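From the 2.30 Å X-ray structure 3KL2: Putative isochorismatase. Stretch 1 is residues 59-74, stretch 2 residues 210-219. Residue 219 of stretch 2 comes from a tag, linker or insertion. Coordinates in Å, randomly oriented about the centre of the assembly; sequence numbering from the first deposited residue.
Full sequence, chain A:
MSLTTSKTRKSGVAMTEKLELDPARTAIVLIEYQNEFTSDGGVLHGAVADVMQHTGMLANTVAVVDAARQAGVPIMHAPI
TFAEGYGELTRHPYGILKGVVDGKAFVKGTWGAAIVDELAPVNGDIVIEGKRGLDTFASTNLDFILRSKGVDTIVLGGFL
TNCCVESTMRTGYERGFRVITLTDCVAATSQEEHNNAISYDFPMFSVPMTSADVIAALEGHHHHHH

Stretch 1 (59-74) ANTVAVVDAARQAGVP
Stretch 2 (210-219) TSADVIAALE

How do the two backbones lie? The helix entering at Ala-59 and the shorter helix 211-218 run nearly parallel, 9° apart, their axes approaching to 9.4 Å. Val-64 CA sits 5.9 Å from Ile-215 CA, and Ala-71 CA 6.3 Å from Leu-218 CA. No hydrogen bond crosses; the contact is mostly apolar, and 456 Å² is buried in all, both sides summed.

How does the contact begin along stretch 2? Thr-210 (chi1 p) caps its helix, OG1 accepting from Asp-213 N at 3.2 Å. Ser-211 (p) then points toward stretch 1, its CB 3.6 Å from CG2 of Val-64 (t), while OG bonds elsewhere in the structure.

Which side chains fill the middle? Val-214 (t) brings CG1 to 4.0 Å from Val-64 CG1. Ile-215 (m, t) leaves its backbone sideways, yet its end comes nearer, CD1 lying 3.5 Å from Ala-63 O; its CG2 lies 4.0 Å from Ala-67 CB. Ala-63 CB also lies 4.0 Å from Ile-215 CD1, an apolar contact.

How does the contact close? Leu-218 (m, t) is a knob among Val-64, Ala-67, Ala-68 and Ala-71, with CD1 3.9 Å from Ala-67 CB. Its CD2 meets CG2 of Val-73 (t) at 3.8 Å. Val-73 closes the Schellman motif, its N bonding Ala-68 O at 3.0 Å, with Gly-72 at phi 84°. Tag-derived Glu-219 (chi1 m) adds OE1 4.1 Å from Ala-67 CB.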

# COMPACT_ATOMS: atom_id res chain seq x y z
N ALA A 59 5.96 2.32 32.83
CA ALA A 59 4.91 2.77 33.74
C ALA A 59 4.04 3.82 33.08
O ALA A 59 2.82 3.89 33.32
CB ALA A 59 5.51 3.31 35.08
N ASN A 60 4.63 4.66 32.24
CA ASN A 60 3.86 5.74 31.63
C ASN A 60 2.84 5.17 30.62
O ASN A 60 1.74 5.66 30.48
CB ASN A 60 4.79 6.74 30.91
CG ASN A 60 5.62 7.58 31.85
OD1 ASN A 60 5.16 8.04 32.89
ND2 ASN A 60 6.86 7.82 31.44
N THR A 61 3.25 4.13 29.92
CA THR A 61 2.36 3.50 28.95
C THR A 61 1.18 2.88 29.69
O THR A 61 0.03 3.04 29.26
CB THR A 61 3.09 2.42 28.12
OG1 THR A 61 4.27 2.99 27.54
CG2 THR A 61 2.19 1.91 26.99
N VAL A 62 1.47 2.22 30.81
CA VAL A 62 0.43 1.58 31.63
C VAL A 62 -0.60 2.60 32.03
O VAL A 62 -1.77 2.39 31.82
CB VAL A 62 1.01 0.85 32.85
CG1 VAL A 62 -0.12 0.34 33.77
CG2 VAL A 62 1.88 -0.29 32.39
N ALA A 63 -0.16 3.74 32.54
CA ALA A 63 -1.08 4.79 32.93
C ALA A 63 -1.90 5.33 31.74
O ALA A 63 -3.02 5.84 31.93
CB ALA A 63 -0.33 5.92 33.61
N VAL A 64 -1.38 5.24 30.52
CA VAL A 64 -2.11 5.77 29.38
C VAL A 64 -3.11 4.73 28.90
O VAL A 64 -4.22 5.06 28.46
CB VAL A 64 -1.19 6.19 28.21
CG1 VAL A 64 -2.03 6.57 27.00
CG2 VAL A 64 -0.28 7.36 28.59
N VAL A 65 -2.72 3.46 29.00
CA VAL A 65 -3.61 2.38 28.66
C VAL A 65 -4.81 2.39 29.61
O VAL A 65 -5.97 2.47 29.18
CB VAL A 65 -2.86 1.03 28.70
CG1 VAL A 65 -3.84 -0.12 28.81
CG2 VAL A 65 -1.96 0.89 27.46
N ASP A 66 -4.53 2.32 30.91
CA ASP A 66 -5.59 2.41 31.94
C ASP A 66 -6.59 3.53 31.63
O ASP A 66 -7.80 3.28 31.57
CB ASP A 66 -5.00 2.61 33.34
CG ASP A 66 -4.32 1.35 33.89
OD1 ASP A 66 -4.37 0.28 33.25
OD2 ASP A 66 -3.72 1.45 35.00
N ALA A 67 -6.10 4.74 31.38
CA ALA A 67 -7.01 5.85 31.07
C ALA A 67 -7.78 5.61 29.77
O ALA A 67 -8.93 6.00 29.63
CB ALA A 67 -6.28 7.16 31.02
N ALA A 68 -7.13 4.95 28.82
CA ALA A 68 -7.73 4.66 27.52
C ALA A 68 -8.94 3.75 27.71
O ALA A 68 -10.03 4.10 27.27
CB ALA A 68 -6.71 4.03 26.59
N ARG A 69 -8.76 2.63 28.39
CA ARG A 69 -9.88 1.75 28.71
C ARG A 69 -11.03 2.54 29.37
O ARG A 69 -12.16 2.51 28.87
CB ARG A 69 -9.46 0.57 29.61
CG ARG A 69 -8.34 -0.30 28.99
CD ARG A 69 -8.44 -1.79 29.35
NE ARG A 69 -7.61 -2.63 28.47
CZ ARG A 69 -6.35 -3.01 28.74
NH1 ARG A 69 -5.73 -2.65 29.87
NH2 ARG A 69 -5.70 -3.78 27.89
N GLN A 70 -10.73 3.27 30.44
CA GLN A 70 -11.76 4.07 31.14
C GLN A 70 -12.58 4.90 30.15
O GLN A 70 -13.78 4.99 30.30
CB GLN A 70 -11.18 4.97 32.24
N ALA A 71 -11.95 5.48 29.13
CA ALA A 71 -12.67 6.28 28.13
C ALA A 71 -13.24 5.47 26.95
O ALA A 71 -13.94 6.03 26.11
CB ALA A 71 -11.77 7.42 27.60
N GLY A 72 -12.95 4.17 26.88
CA GLY A 72 -13.49 3.29 25.84
C GLY A 72 -12.71 3.32 24.55
O GLY A 72 -13.28 3.09 23.48
N VAL A 73 -11.40 3.58 24.63
CA VAL A 73 -10.56 3.72 23.46
C VAL A 73 -9.85 2.38 23.09
O VAL A 73 -9.15 1.77 23.90
CB VAL A 73 -9.56 4.89 23.62
CG1 VAL A 73 -8.57 4.94 22.43
CG2 VAL A 73 -10.33 6.20 23.72
N PRO A 74 -10.06 1.92 21.86
CA PRO A 74 -9.43 0.67 21.46
C PRO A 74 -7.92 0.72 21.70
O PRO A 74 -7.26 1.70 21.35
CB PRO A 74 -9.73 0.58 19.98
CG PRO A 74 -10.98 1.38 19.81
CD PRO A 74 -10.92 2.47 20.80
N THR A 210 2.91 14.30 25.88
CA THR A 210 3.33 13.52 27.00
C THR A 210 2.18 12.60 27.34
O THR A 210 1.04 12.79 26.86
CB THR A 210 3.75 14.41 28.17
OG1 THR A 210 2.63 15.18 28.63
CG2 THR A 210 4.88 15.34 27.71
N SER A 211 2.49 11.57 28.10
CA SER A 211 1.49 10.71 28.70
C SER A 211 0.43 11.55 29.43
O SER A 211 -0.77 11.40 29.19
CB SER A 211 2.18 9.77 29.69
OG SER A 211 3.07 10.48 30.55
N ALA A 212 0.88 12.43 30.31
CA ALA A 212 -0.04 13.27 31.10
C ALA A 212 -1.01 14.09 30.23
O ALA A 212 -2.18 14.19 30.56
CB ALA A 212 0.75 14.19 32.07
N ASP A 213 -0.51 14.70 29.16
CA ASP A 213 -1.34 15.47 28.23
C ASP A 213 -2.44 14.60 27.60
O ASP A 213 -3.62 15.02 27.47
CB ASP A 213 -0.49 16.05 27.09
CG ASP A 213 0.40 17.23 27.51
OD1 ASP A 213 0.12 17.87 28.56
OD2 ASP A 213 1.37 17.52 26.76
N VAL A 214 -2.04 13.40 27.18
CA VAL A 214 -2.94 12.45 26.53
C VAL A 214 -4.01 12.00 27.50
O VAL A 214 -5.20 12.03 27.18
CB VAL A 214 -2.21 11.20 26.05
CG1 VAL A 214 -3.21 10.16 25.62
CG2 VAL A 214 -1.28 11.56 24.92
N ILE A 215 -3.58 11.57 28.69
CA ILE A 215 -4.49 11.16 29.76
C ILE A 215 -5.54 12.27 30.02
O ILE A 215 -6.74 12.01 30.02
CB ILE A 215 -3.72 10.78 31.03
CG1 ILE A 215 -2.97 9.46 30.80
CG2 ILE A 215 -4.65 10.64 32.22
CD1 ILE A 215 -1.90 9.16 31.85
N ALA A 216 -5.09 13.51 30.20
CA ALA A 216 -6.02 14.60 30.43
C ALA A 216 -7.01 14.78 29.26
O ALA A 216 -8.21 14.97 29.48
CB ALA A 216 -5.26 15.92 30.74
N ALA A 217 -6.52 14.69 28.02
CA ALA A 217 -7.40 14.72 26.86
C ALA A 217 -8.44 13.58 26.90
O ALA A 217 -9.61 13.81 26.59
CB ALA A 217 -6.61 14.66 25.58
N LEU A 218 -8.02 12.38 27.30
CA LEU A 218 -8.91 11.22 27.38
C LEU A 218 -10.04 11.37 28.38
O LEU A 218 -11.09 10.77 28.21
CB LEU A 218 -8.14 9.95 27.75
CG LEU A 218 -7.30 9.30 26.64
CD1 LEU A 218 -6.34 8.30 27.24
CD2 LEU A 218 -8.18 8.64 25.59
N GLU A 219 -9.78 12.13 29.44
CA GLU A 219 -10.78 12.42 30.48
C GLU A 219 -11.41 13.79 30.16
O GLU A 219 -12.48 14.14 30.66
CB GLU A 219 -10.11 12.40 31.89
CG GLU A 219 -9.86 10.94 32.46
CD GLU A 219 -8.57 10.76 33.34
OE1 GLU A 219 -8.29 9.58 33.72
OE2 GLU A 219 -7.84 11.75 33.61